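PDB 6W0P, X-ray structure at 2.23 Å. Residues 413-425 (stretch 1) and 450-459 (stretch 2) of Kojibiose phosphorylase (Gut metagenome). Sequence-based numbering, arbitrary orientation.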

# COMPACT_ATOMS: atom_id res chain seq x y z
N ALA A 413 -2.06 7.52 7.47
CA ALA A 413 -2.44 7.12 8.85
C ALA A 413 -1.21 6.99 9.75
O ALA A 413 -1.37 7.26 10.95
CB ALA A 413 -3.27 5.86 8.90
N SER A 414 -0.05 6.64 9.22
CA SER A 414 1.20 6.45 10.02
C SER A 414 2.03 7.73 10.02
O SER A 414 3.01 7.80 10.82
CB SER A 414 2.01 5.29 9.52
OG SER A 414 1.27 4.08 9.61
N THR A 415 1.68 8.73 9.21
CA THR A 415 2.62 9.84 8.90
C THR A 415 2.10 11.22 9.32
O THR A 415 2.96 12.11 9.47
CB THR A 415 2.97 9.85 7.42
OG1 THR A 415 1.77 10.06 6.69
CG2 THR A 415 3.65 8.56 7.01
N GLN A 416 0.79 11.40 9.48
CA GLN A 416 0.15 12.73 9.63
C GLN A 416 -0.38 12.88 11.05
O GLN A 416 -1.31 12.15 11.42
CB GLN A 416 -1.01 12.91 8.64
CG GLN A 416 -0.58 13.08 7.18
CD GLN A 416 -1.79 13.32 6.31
OE1 GLN A 416 -2.66 12.46 6.21
NE2 GLN A 416 -1.91 14.54 5.79
N PHE A 417 0.16 13.84 11.81
CA PHE A 417 -0.28 14.07 13.22
C PHE A 417 -1.13 15.33 13.30
O PHE A 417 -1.49 15.72 14.42
CB PHE A 417 0.94 13.96 14.14
CG PHE A 417 1.72 12.70 13.86
CD1 PHE A 417 1.07 11.48 13.79
CD2 PHE A 417 3.07 12.74 13.58
CE1 PHE A 417 1.77 10.32 13.48
CE2 PHE A 417 3.77 11.58 13.28
CZ PHE A 417 3.12 10.37 13.23
N GLN A 418 -1.51 15.90 12.15
CA GLN A 418 -2.42 17.07 12.09
C GLN A 418 -3.70 16.79 12.87
O GLN A 418 -4.27 17.73 13.40
CB GLN A 418 -2.72 17.53 10.64
CG GLN A 418 -3.39 16.49 9.74
CD GLN A 418 -3.12 16.73 8.27
OE1 GLN A 418 -2.02 17.09 7.87
NE2 GLN A 418 -4.14 16.53 7.46
N PRO A 419 -4.25 15.56 13.01
CA PRO A 419 -5.46 15.42 13.83
C PRO A 419 -5.21 15.68 15.32
O PRO A 419 -6.06 16.27 15.97
CB PRO A 419 -5.91 13.97 13.60
CG PRO A 419 -5.14 13.50 12.36
CD PRO A 419 -3.87 14.30 12.34
N SER A 420 -4.04 15.25 15.82
CA SER A 420 -3.62 15.39 17.23
C SER A 420 -3.31 16.86 17.55
O SER A 420 -3.91 17.39 18.48
CB SER A 420 -2.45 14.49 17.54
OG SER A 420 -2.85 13.13 17.46
N THR A 421 -2.49 17.55 16.76
CA THR A 421 -2.28 19.01 16.94
C THR A 421 -3.60 19.74 16.64
O THR A 421 -3.85 20.76 17.27
CB THR A 421 -1.07 19.52 16.17
OG1 THR A 421 -1.23 19.30 14.77
CG2 THR A 421 0.20 18.89 16.68
N GLY A 422 -4.45 19.20 15.77
CA GLY A 422 -5.77 19.80 15.48
C GLY A 422 -6.69 19.84 16.69
O GLY A 422 -7.37 20.87 16.91
N VAL A 423 -6.74 18.76 17.46
CA VAL A 423 -7.48 18.76 18.76
C VAL A 423 -6.80 19.76 19.71
O VAL A 423 -7.53 20.54 20.32
CB VAL A 423 -7.65 17.34 19.35
CG1 VAL A 423 -8.40 17.36 20.67
CG2 VAL A 423 -8.37 16.42 18.37
N PHE A 424 -5.47 19.80 19.80
CA PHE A 424 -4.78 20.81 20.64
C PHE A 424 -5.28 22.21 20.24
O PHE A 424 -5.77 22.97 21.12
CB PHE A 424 -3.27 20.72 20.54
CG PHE A 424 -2.63 22.09 20.56
CD1 PHE A 424 -2.74 22.90 21.68
CD2 PHE A 424 -1.97 22.59 19.46
CE1 PHE A 424 -2.23 24.19 21.68
CE2 PHE A 424 -1.44 23.87 19.46
CZ PHE A 424 -1.57 24.67 20.58
N TYR A 425 -5.22 22.54 18.95
CA TYR A 425 -5.60 23.88 18.44
C TYR A 425 -7.08 24.19 18.72
O TYR A 425 -7.37 25.34 19.01
CB TYR A 425 -5.31 24.02 16.95
CG TYR A 425 -5.50 25.42 16.44
CD1 TYR A 425 -4.49 26.35 16.56
CD2 TYR A 425 -6.69 25.82 15.85
CE1 TYR A 425 -4.65 27.64 16.10
CE2 TYR A 425 -6.87 27.11 15.40
CZ TYR A 425 -5.85 28.03 15.52
OH TYR A 425 -6.00 29.31 15.05
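Stretch 2 (450-459) EISKFLLSRG

The most unusual feature of this contact is a phenylalanine at a helix N-cap, F417, whose ring is met by the edge of F454 and by the guanidinium face of R458, while NE of that same arginine reaches S414 O through a water. Water 1 donates to S414 O at 2.7 Å and accepts from R458 NE at 2.8 Å, so a backbone carbonyl in the loop ahead of one helix is tied to an arginine near the end of the other. No direct hydrogen bond joins the two stretches; the direct approach of S414 O to R458 NH2 is 3.9 Å, too long to replace that bridge.

Stretch 2 is helical from E450 to R458, continuing a helix that begins earlier in the chain, and G459 is the first residue to leave helical phi/psi. It lies against helix 418-425 in a roughly antiparallel sense: the N-to-C directions differ by 146°, the signed crossing angle is -146°, and the axes come within 10.0 Å of each other. The order of the pairings follows from this direction. The early residue I451 faces the helix of stretch 1, while R458, two turns later, reaches back to F417 and the loop before it. The CA atoms of S420 and I451 are 6.2 Å apart, whereas those of F417 and L455 are 8.4 Å apart.

At the close end S420 presents a small side chain, its CA-to-CB bond toward stretch 2, and I451 packs there, with CG2 3.7 Å from S420 O and 4.2 Å from S420 CB. I451, with chi1 m and chi2 t, also places CD1 4.0 Å from V423 CG1 and 4.0 Å from F424 N, so one branched side chain touches S420 and the residues three and four positions after it. F424 starts toward stretch 2, but the end of its side chain leads away.

The wider end is filled by rings. F417, at the N-cap position, accepts the backbone hydrogen bond from T421 N at 3.1 Å through its O, while its CA-to-CB bond points toward stretch 2. F454, with chi1 t, turns its edge to the face of F417: the ring centroids are 5.2 Å apart, the planes stand at 83°, and F417 CD1 lies 3.6 Å from F454 CZ. F454 CD2 also sits 3.9 Å from S420 OG, a hydroxyl whose hydrogen-bonding need is met elsewhere in the structure.

One turn beyond F454, R458 lays a face of its guanidinium over F417 CZ, which is 3.5 Å from R458 NE. The group thus lies against the ring while its NE keeps a hydrogen bond to water 1. At the flank, L455 starts sideways, but its end comes nearer, bringing CD1 to 4.0 Å from T421 CG2.

The rule to read here is spacing: I451, F454 or L455, and R458 recur at helical intervals of three and four, giving stretch 2 a continuous contacting side. Together the stretches bury 427 Å², with a small serine where the backbones approach and phenylalanines where they separate.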

# COMPACT_ATOMS: atom_id res chain seq x y z
N GLU A 450 -2.28 14.10 27.32
CA GLU A 450 -2.28 12.86 26.49
C GLU A 450 -1.71 13.17 25.10
O GLU A 450 -0.88 12.37 24.64
CB GLU A 450 -3.68 12.24 26.40
CG GLU A 450 -4.19 11.71 27.73
CD GLU A 450 -3.43 10.54 28.35
OE1 GLU A 450 -2.51 10.00 27.69
OE2 GLU A 450 -3.74 10.19 29.51
N ILE A 451 -2.12 14.28 24.45
CA ILE A 451 -1.63 14.63 23.09
C ILE A 451 -0.13 14.93 23.18
O ILE A 451 0.62 14.41 22.34
CB ILE A 451 -2.40 15.80 22.45
CG1 ILE A 451 -3.85 15.42 22.16
CG2 ILE A 451 -1.69 16.30 21.20
CD1 ILE A 451 -4.75 16.62 22.04
N SER A 452 0.29 15.70 24.18
CA SER A 452 1.73 16.04 24.40
C SER A 452 2.54 14.75 24.58
O SER A 452 3.59 14.63 23.96
CB SER A 452 1.90 17.01 25.52
OG SER A 452 1.18 18.20 25.24
N LYS A 453 2.05 13.80 25.38
CA LYS A 453 2.72 12.48 25.58
C LYS A 453 2.96 11.78 24.24
O LYS A 453 4.07 11.26 24.01
CB LYS A 453 1.86 11.59 26.48
CG LYS A 453 2.07 11.82 27.96
CD LYS A 453 1.07 11.09 28.83
CE LYS A 453 1.08 9.58 28.70
NZ LYS A 453 -0.21 9.00 29.15
N PHE A 454 1.95 11.74 23.36
CA PHE A 454 2.11 11.13 22.01
C PHE A 454 3.19 11.88 21.22
O PHE A 454 4.07 11.23 20.67
CB PHE A 454 0.78 11.12 21.26
CG PHE A 454 0.93 10.79 19.81
CD1 PHE A 454 1.45 9.57 19.42
CD2 PHE A 454 0.55 11.69 18.83
CE1 PHE A 454 1.59 9.26 18.07
CE2 PHE A 454 0.70 11.38 17.49
CZ PHE A 454 1.21 10.16 17.12
N LEU A 455 3.13 13.21 21.22
CA LEU A 455 4.04 14.05 20.40
C LEU A 455 5.48 13.84 20.88
O LEU A 455 6.38 13.83 20.03
CB LEU A 455 3.61 15.52 20.49
CG LEU A 455 2.35 15.88 19.72
CD1 LEU A 455 2.07 17.38 19.82
CD2 LEU A 455 2.43 15.46 18.25
N LEU A 456 5.68 13.66 22.20
CA LEU A 456 7.02 13.49 22.83
C LEU A 456 7.57 12.08 22.60
O LEU A 456 8.79 11.95 22.61
CB LEU A 456 6.92 13.76 24.34
CG LEU A 456 6.89 15.24 24.72
CD1 LEU A 456 6.48 15.41 26.18
CD2 LEU A 456 8.24 15.89 24.46
N SER A 457 6.71 11.08 22.42
CA SER A 457 7.11 9.67 22.15
C SER A 457 7.30 9.42 20.65
O SER A 457 8.17 8.63 20.31
CB SER A 457 6.13 8.71 22.74
OG SER A 457 4.81 9.08 22.43
N ARG A 458 6.48 10.00 19.78
CA ARG A 458 6.57 9.78 18.31
C ARG A 458 7.64 10.72 17.77
O ARG A 458 8.36 10.35 16.81
CB ARG A 458 5.20 9.99 17.65
CG ARG A 458 5.21 9.90 16.12
CD ARG A 458 5.88 8.63 15.63
NE ARG A 458 5.87 8.46 14.18
CZ ARG A 458 6.68 9.06 13.33
NH1 ARG A 458 7.61 9.91 13.73
NH2 ARG A 458 6.58 8.79 12.04
N GLY A 459 7.74 11.91 18.36
CA GLY A 459 8.87 12.82 18.15
C GLY A 459 10.16 12.18 18.63
O GLY A 459 10.10 11.42 19.60
O HOH W 1 3.88 6.70 13.18